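Local coordinates for protein vibralactone Cyclase (Boreostereum vibrans, PDB 6KD0) that probably catalyses the cyclization that forms the fused bicyclic beta-lactone of vibralactone, using an alpha/beta-hydrolase fold, at residues A[206-211]-A[276-281]; A[216-221]-A[260-265]. One frame throughout, in Å; residues are numbered along the deposited sequence.

Contact 1. Residues A[206-211]-A[276-281]; sequences VQYPPT and MSCGWD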
loop_
_atom_site.group_PDB
_atom_site.type_symbol
_atom_site.label_atom_id
_atom_site.label_comp_id
_atom_site.label_asym_id
_atom_site.label_seq_id
_atom_site.Cartn_x
_atom_site.Cartn_y
_atom_site.Cartn_z
ATOM N N VAL A 206 2.057 4.710 3.011
ATOM C CA VAL A 206 0.938 3.778 2.917
ATOM C C VAL A 206 -0.324 4.525 2.509
ATOM O O VAL A 206 -0.502 5.715 2.797
ATOM C CB VAL A 206 0.705 2.974 4.224
ATOM C CG1 VAL A 206 1.929 2.134 4.560
ATOM C CG2 VAL A 206 0.359 3.895 5.364
ATOM N N GLN A 207 -1.209 3.810 1.826
ATOM C CA GLN A 207 -2.495 4.359 1.419
ATOM C C GLN A 207 -3.588 3.507 2.042
ATOM O O GLN A 207 -3.664 2.306 1.766
ATOM C CB GLN A 207 -2.635 4.381 -0.107
ATOM C CG GLN A 207 -1.453 5.009 -0.848
ATOM C CD GLN A 207 -1.456 4.700 -2.342
ATOM O OE1 GLN A 207 -1.737 3.573 -2.752
ATOM N NE2 GLN A 207 -1.121 5.696 -3.164
ATOM N N TYR A 208 -4.430 4.134 2.872
ATOM C CA TYR A 208 -5.649 3.583 3.467
ATOM C C TYR A 208 -5.535 2.104 3.851
ATOM O O TYR A 208 -6.351 1.301 3.396
ATOM C CB TYR A 208 -6.845 3.825 2.512
ATOM C CG TYR A 208 -6.621 3.603 1.010
ATOM C CD1 TYR A 208 -6.658 2.332 0.456
ATOM C CD2 TYR A 208 -6.398 4.678 0.137
ATOM C CE1 TYR A 208 -6.467 2.117 -0.903
ATOM C CE2 TYR A 208 -6.193 4.468 -1.230
ATOM C CZ TYR A 208 -6.237 3.188 -1.743
ATOM O OH TYR A 208 -6.038 2.932 -3.092
ATOM N N PRO A 209 -4.575 1.710 4.697
ATOM C CA PRO A 209 -4.411 0.267 5.065
ATOM C C PRO A 209 -5.362 -0.159 6.167
ATOM O O PRO A 209 -5.728 0.655 7.028
ATOM C CB PRO A 209 -2.959 0.205 5.574
ATOM C CG PRO A 209 -2.769 1.581 6.208
ATOM C CD PRO A 209 -3.473 2.533 5.242
ATOM N N PRO A 210 -5.750 -1.439 6.212
ATOM C CA PRO A 210 -6.245 -2.000 7.475
ATOM C C PRO A 210 -5.082 -2.076 8.449
ATOM O O PRO A 210 -3.926 -2.234 8.048
ATOM C CB PRO A 210 -6.758 -3.397 7.088
ATOM C CG PRO A 210 -5.984 -3.753 5.822
ATOM C CD PRO A 210 -5.588 -2.460 5.152
ATOM N N THR A 211 -5.379 -1.880 9.738
ATOM C CA THR A 211 -4.339 -1.902 10.763
ATOM C C THR A 211 -4.641 -2.832 11.922
ATOM O O THR A 211 -3.719 -3.139 12.688
ATOM C CB THR A 211 -4.090 -0.495 11.325
ATOM O OG1 THR A 211 -5.264 -0.055 12.020
ATOM C CG2 THR A 211 -3.769 0.478 10.197
ATOM N N MET A 276 -1.798 8.241 3.614
ATOM C CA MET A 276 -2.840 8.770 2.747
ATOM C C MET A 276 -4.150 8.085 3.092
ATOM O O MET A 276 -4.208 6.857 3.141
ATOM C CB MET A 276 -2.490 8.549 1.277
ATOM C CG MET A 276 -1.135 9.080 0.928
ATOM S SD MET A 276 -0.780 8.894 -0.815
ATOM C CE MET A 276 -1.802 10.201 -1.496
ATOM N N SER A 277 -5.196 8.873 3.309
ATOM C CA SER A 277 -6.474 8.369 3.782
ATOM C C SER A 277 -7.593 8.810 2.851
ATOM O O SER A 277 -7.563 9.917 2.306
ATOM C CB SER A 277 -6.760 8.859 5.203
ATOM O OG SER A 277 -7.916 8.225 5.761
ATOM N N CYS A 278 -8.584 7.941 2.680
ATOM C CA CYS A 278 -9.819 8.287 1.989
ATOM C C CYS A 278 -10.914 8.479 3.029
ATOM O O CYS A 278 -11.038 7.679 3.967
ATOM C CB CYS A 278 -10.216 7.207 0.981
ATOM S SG CYS A 278 -9.076 7.107 -0.410
ATOM N N GLY A 279 -11.727 9.520 2.847
ATOM C CA GLY A 279 -12.677 9.885 3.885
ATOM C C GLY A 279 -13.861 8.945 3.989
ATOM O O GLY A 279 -14.376 8.706 5.081
ATOM N N TRP A 280 -14.330 8.417 2.863
ATOM C CA TRP A 280 -15.579 7.658 2.825
ATOM C C TRP A 280 -15.268 6.164 2.793
ATOM O O TRP A 280 -15.433 5.494 1.778
ATOM C CB TRP A 280 -16.398 8.079 1.610
ATOM C CG TRP A 280 -17.835 7.641 1.604
ATOM C CD1 TRP A 280 -18.493 6.895 2.549
ATOM C CD2 TRP A 280 -18.797 7.923 0.578
ATOM N NE1 TRP A 280 -19.807 6.707 2.173
ATOM C CE2 TRP A 280 -20.015 7.327 0.965
ATOM C CE3 TRP A 280 -18.741 8.614 -0.637
ATOM C CZ2 TRP A 280 -21.171 7.415 0.183
ATOM C CZ3 TRP A 280 -19.895 8.698 -1.413
ATOM C CH2 TRP A 280 -21.086 8.103 -0.995
ATOM N N ASP A 281 -14.832 5.643 3.943
ATOM C CA ASP A 281 -14.116 4.373 3.979
ATOM C C ASP A 281 -14.257 3.793 5.381
ATOM O O ASP A 281 -13.902 4.466 6.358
ATOM C CB ASP A 281 -12.645 4.621 3.595
ATOM C CG ASP A 281 -11.797 3.355 3.516
ATOM O OD1 ASP A 281 -12.250 2.248 3.900
ATOM O OD2 ASP A 281 -10.644 3.484 3.057
#
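Tyr208 has a positive phi (37°), a rare backbone state for a residue with a side chain. It sits where strand 203-207 gives way to loop. Its CG lies between the backbone N and the carbonyl carbon, the crowded first-torsion position (chi1 42°). One ring face is packed by CB of its own neighbour Gln207, offset toward the rim. Cys278 SG approaches the same ring obliquely, 3.7 Å from Tyr208 CD2, in a sulfur-aromatic contact. The backbones pair in parallel, with Gln207 opposite Met276. Met276 N donates to Val206 O at 3.0 Å. Tyr208 N in turn donates to Met276 O at 2.7 Å, nearly along the C=O axis (172°). Gln207 and Met276 project from the same face of the sheet and run side by side, with Gln207 CG 3.9 Å from Met276 SD. Phe326 of helix 321-338 touches both. The amide oxygen OE1 of Gln207 is bonded to Gln176. These are neighbouring strands of the central alpha/beta-hydrolase sheet, and the chain turns a corner at Gly279 to reach Asp281. That residue is probably the acid of a Ser-His-Asp triad with Ser177 and His311. Its OD2 is hydrogen-bonded to His311 ND1, while OD1 caps the backbone N of Leu283. The two bonds fix the carboxylate rotation and would probably help polarise the histidine. Tyr208 CB lies 3.9 Å from Asp281 OD2, and the tyrosine ring also meets the ring of His311.

Contact 2. Residues A[216-221]-A[260-265]; sequences AMPEEY and SPLLFP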
loop_
_atom_site.group_PDB
_atom_site.type_symbol
_atom_site.label_atom_id
_atom_site.label_comp_id
_atom_site.label_asym_id
_atom_site.label_seq_id
_atom_site.Cartn_x
_atom_site.Cartn_y
_atom_site.Cartn_z
ATOM N N ALA A 216 -9.659 -7.606 17.744
ATOM C CA ALA A 216 -8.487 -7.288 18.551
ATOM C C ALA A 216 -8.314 -5.796 18.807
ATOM O O ALA A 216 -7.290 -5.397 19.369
ATOM C CB ALA A 216 -7.220 -7.839 17.886
ATOM N N MET A 217 -9.264 -4.964 18.384
ATOM C CA MET A 217 -9.185 -3.536 18.645
ATOM C C MET A 217 -9.123 -3.295 20.151
ATOM O O MET A 217 -10.007 -3.763 20.881
ATOM C CB MET A 217 -10.397 -2.825 18.054
ATOM C CG MET A 217 -10.389 -1.332 18.235
ATOM S SD MET A 217 -9.007 -0.566 17.384
ATOM C CE MET A 217 -9.320 -1.081 15.693
ATOM N N PRO A 218 -8.114 -2.588 20.653
ATOM C CA PRO A 218 -8.022 -2.377 22.103
ATOM C C PRO A 218 -9.229 -1.604 22.607
ATOM O O PRO A 218 -9.703 -0.666 21.962
ATOM C CB PRO A 218 -6.723 -1.582 22.263
ATOM C CG PRO A 218 -5.934 -1.926 21.049
ATOM C CD PRO A 218 -6.960 -2.003 19.958
ATOM N N GLU A 219 -9.748 -2.048 23.756
ATOM C CA GLU A 219 -10.973 -1.469 24.303
ATOM C C GLU A 219 -10.885 0.052 24.388
ATOM O O GLU A 219 -11.822 0.759 23.995
ATOM C CB GLU A 219 -11.264 -2.072 25.679
ATOM C CG GLU A 219 -12.701 -1.872 26.154
ATOM C CD GLU A 219 -13.724 -2.556 25.261
ATOM O OE1 GLU A 219 -13.469 -3.692 24.792
ATOM O OE2 GLU A 219 -14.798 -1.954 25.041
ATOM N N GLU A 220 -9.754 0.574 24.864
ATOM C CA GLU A 220 -9.634 2.012 25.083
ATOM C C GLU A 220 -9.764 2.815 23.798
ATOM O O GLU A 220 -10.007 4.025 23.862
ATOM C CB GLU A 220 -8.291 2.342 25.725
ATOM C CG GLU A 220 -7.125 2.042 24.811
ATOM C CD GLU A 220 -5.841 1.795 25.551
ATOM O OE1 GLU A 220 -5.212 2.786 25.982
ATOM O OE2 GLU A 220 -5.458 0.611 25.691
ATOM N N TYR A 221 -9.589 2.183 22.638
ATOM C CA TYR A 221 -9.693 2.883 21.366
ATOM C C TYR A 221 -10.974 2.593 20.613
ATOM O O TYR A 221 -11.152 3.132 19.517
ATOM C CB TYR A 221 -8.514 2.534 20.449
ATOM C CG TYR A 221 -7.164 2.842 21.029
ATOM C CD1 TYR A 221 -6.909 4.062 21.635
ATOM C CD2 TYR A 221 -6.138 1.915 20.959
ATOM C CE1 TYR A 221 -5.668 4.345 22.164
ATOM C CE2 TYR A 221 -4.893 2.185 21.484
ATOM C CZ TYR A 221 -4.662 3.403 22.084
ATOM O OH TYR A 221 -3.417 3.679 22.614
ATOM N N SER A 260 -2.206 -7.801 12.881
ATOM C CA SER A 260 -2.724 -6.497 13.285
ATOM C C SER A 260 -1.550 -5.602 13.639
ATOM O O SER A 260 -1.137 -5.560 14.808
ATOM C CB SER A 260 -3.654 -6.644 14.490
ATOM O OG SER A 260 -4.775 -7.427 14.170
ATOM N N PRO A 261 -0.992 -4.852 12.686
ATOM C CA PRO A 261 0.217 -4.065 12.986
ATOM C C PRO A 261 0.009 -2.979 14.031
ATOM O O PRO A 261 0.996 -2.528 14.623
ATOM C CB PRO A 261 0.595 -3.466 11.624
ATOM C CG PRO A 261 -0.683 -3.517 10.815
ATOM C CD PRO A 261 -1.358 -4.780 11.261
ATOM N N LEU A 262 -1.232 -2.515 14.235
ATOM C CA LEU A 262 -1.546 -1.606 15.332
ATOM C C LEU A 262 -1.032 -2.121 16.672
ATOM O O LEU A 262 -0.690 -1.320 17.554
ATOM C CB LEU A 262 -3.060 -1.395 15.417
ATOM C CG LEU A 262 -3.580 -0.311 16.360
ATOM C CD1 LEU A 262 -3.374 1.069 15.721
ATOM C CD2 LEU A 262 -5.052 -0.542 16.675
ATOM N N LEU A 263 -0.954 -3.444 16.833
ATOM C CA LEU A 263 -0.714 -4.092 18.118
ATOM C C LEU A 263 0.751 -4.475 18.366
ATOM O O LEU A 263 1.033 -5.174 19.349
ATOM C CB LEU A 263 -1.587 -5.345 18.232
ATOM C CG LEU A 263 -3.086 -5.093 18.021
ATOM C CD1 LEU A 263 -3.897 -6.367 18.189
ATOM C CD2 LEU A 263 -3.598 -4.004 18.979
ATOM N N PHE A 264 1.681 -4.063 17.513
ATOM C CA PHE A 264 3.088 -4.199 17.882
ATOM C C PHE A 264 3.332 -3.502 19.215
ATOM O O PHE A 264 2.804 -2.405 19.449
ATOM C CB PHE A 264 4.016 -3.606 16.818
ATOM C CG PHE A 264 4.321 -4.553 15.702
ATOM C CD1 PHE A 264 5.302 -5.516 15.847
ATOM C CD2 PHE A 264 3.598 -4.501 14.519
ATOM C CE1 PHE A 264 5.585 -6.400 14.825
ATOM C CE2 PHE A 264 3.870 -5.392 13.490
ATOM C CZ PHE A 264 4.859 -6.344 13.645
ATOM N N PRO A 265 4.108 -4.113 20.114
ATOM C CA PRO A 265 4.359 -3.489 21.425
ATOM C C PRO A 265 4.943 -2.094 21.330
ATOM O O PRO A 265 4.657 -1.248 22.186
ATOM C CB PRO A 265 5.341 -4.461 22.089
ATOM C CG PRO A 265 5.094 -5.777 21.405
ATOM C CD PRO A 265 4.703 -5.454 19.998
#
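Ala216 opens the contact with its methyl directed at the other segment. Its CB rests 3.6 Å from Leu263 CD1. The carbonyl oxygen of Ala216 lies near both methyls of this leucine. Next, Met217 starts out away from residues 260-265, with CG anti to the backbone N (chi1 -178°). Bends at chi2 and chi3 fold the chain compactly, and Met217 SD comes to 4.0 Å from Leu262 CD2. The two side chains cross obliquely. Pro218 follows and touches both leucines. Pro218 CG meets Leu263 CD2 tip to tip at 3.7 Å, and Pro218 CD lies 4.1 Å from Leu262 CD2. Leu263 thus divides its branches, CD1 to the alanine and CD2 to the proline. An alanine in place of Leu263 would remove both branches and would probably loosen the packing against Ala216 and Pro218. Further on, Tyr221 N bonds to Pro218 O at 2.9 Å, closing a turn. Leu262 also touches Tyr290 and Leu293 of helix 284-296. No hydrogen bond joins the two segments; the side chains that meet are apolar. The leucines are presented by a short 3-10 turn, residues 261-263, in which Leu263 N bonds to Ser260 O. Ser260 OG is held elsewhere, by Pro254 O and His213 N. The arrangement is loop-against-loop packing within the long excursion between strands 203-207 and 273-278, the kind of insertion that alpha/beta hydrolases carry between strands of their central sheet.

How the contacts relate
The centres of contacts 1 and 2 lie about 17 Å apart. Along the chain the order is 206-211, 216-221, 260-265, 276-281, so contact 2 falls wholly between the two halves of contact 1. Contact 1 is buried, at the ends of strands 203-207 and 273-278, its centre about 9 Å from the centre of the chain. Contact 2 is farther out, its centre about 20 Å from it, among the loops that link the same two strands. They meet directly: Thr211 O is 3.0 Å from Leu262 N, a probable hydrogen bond. Helix 178-192 touches both. The long connection is thus tied back to the loop that follows strand 203-207, and all four segments belong to the alpha/beta-hydrolase family region.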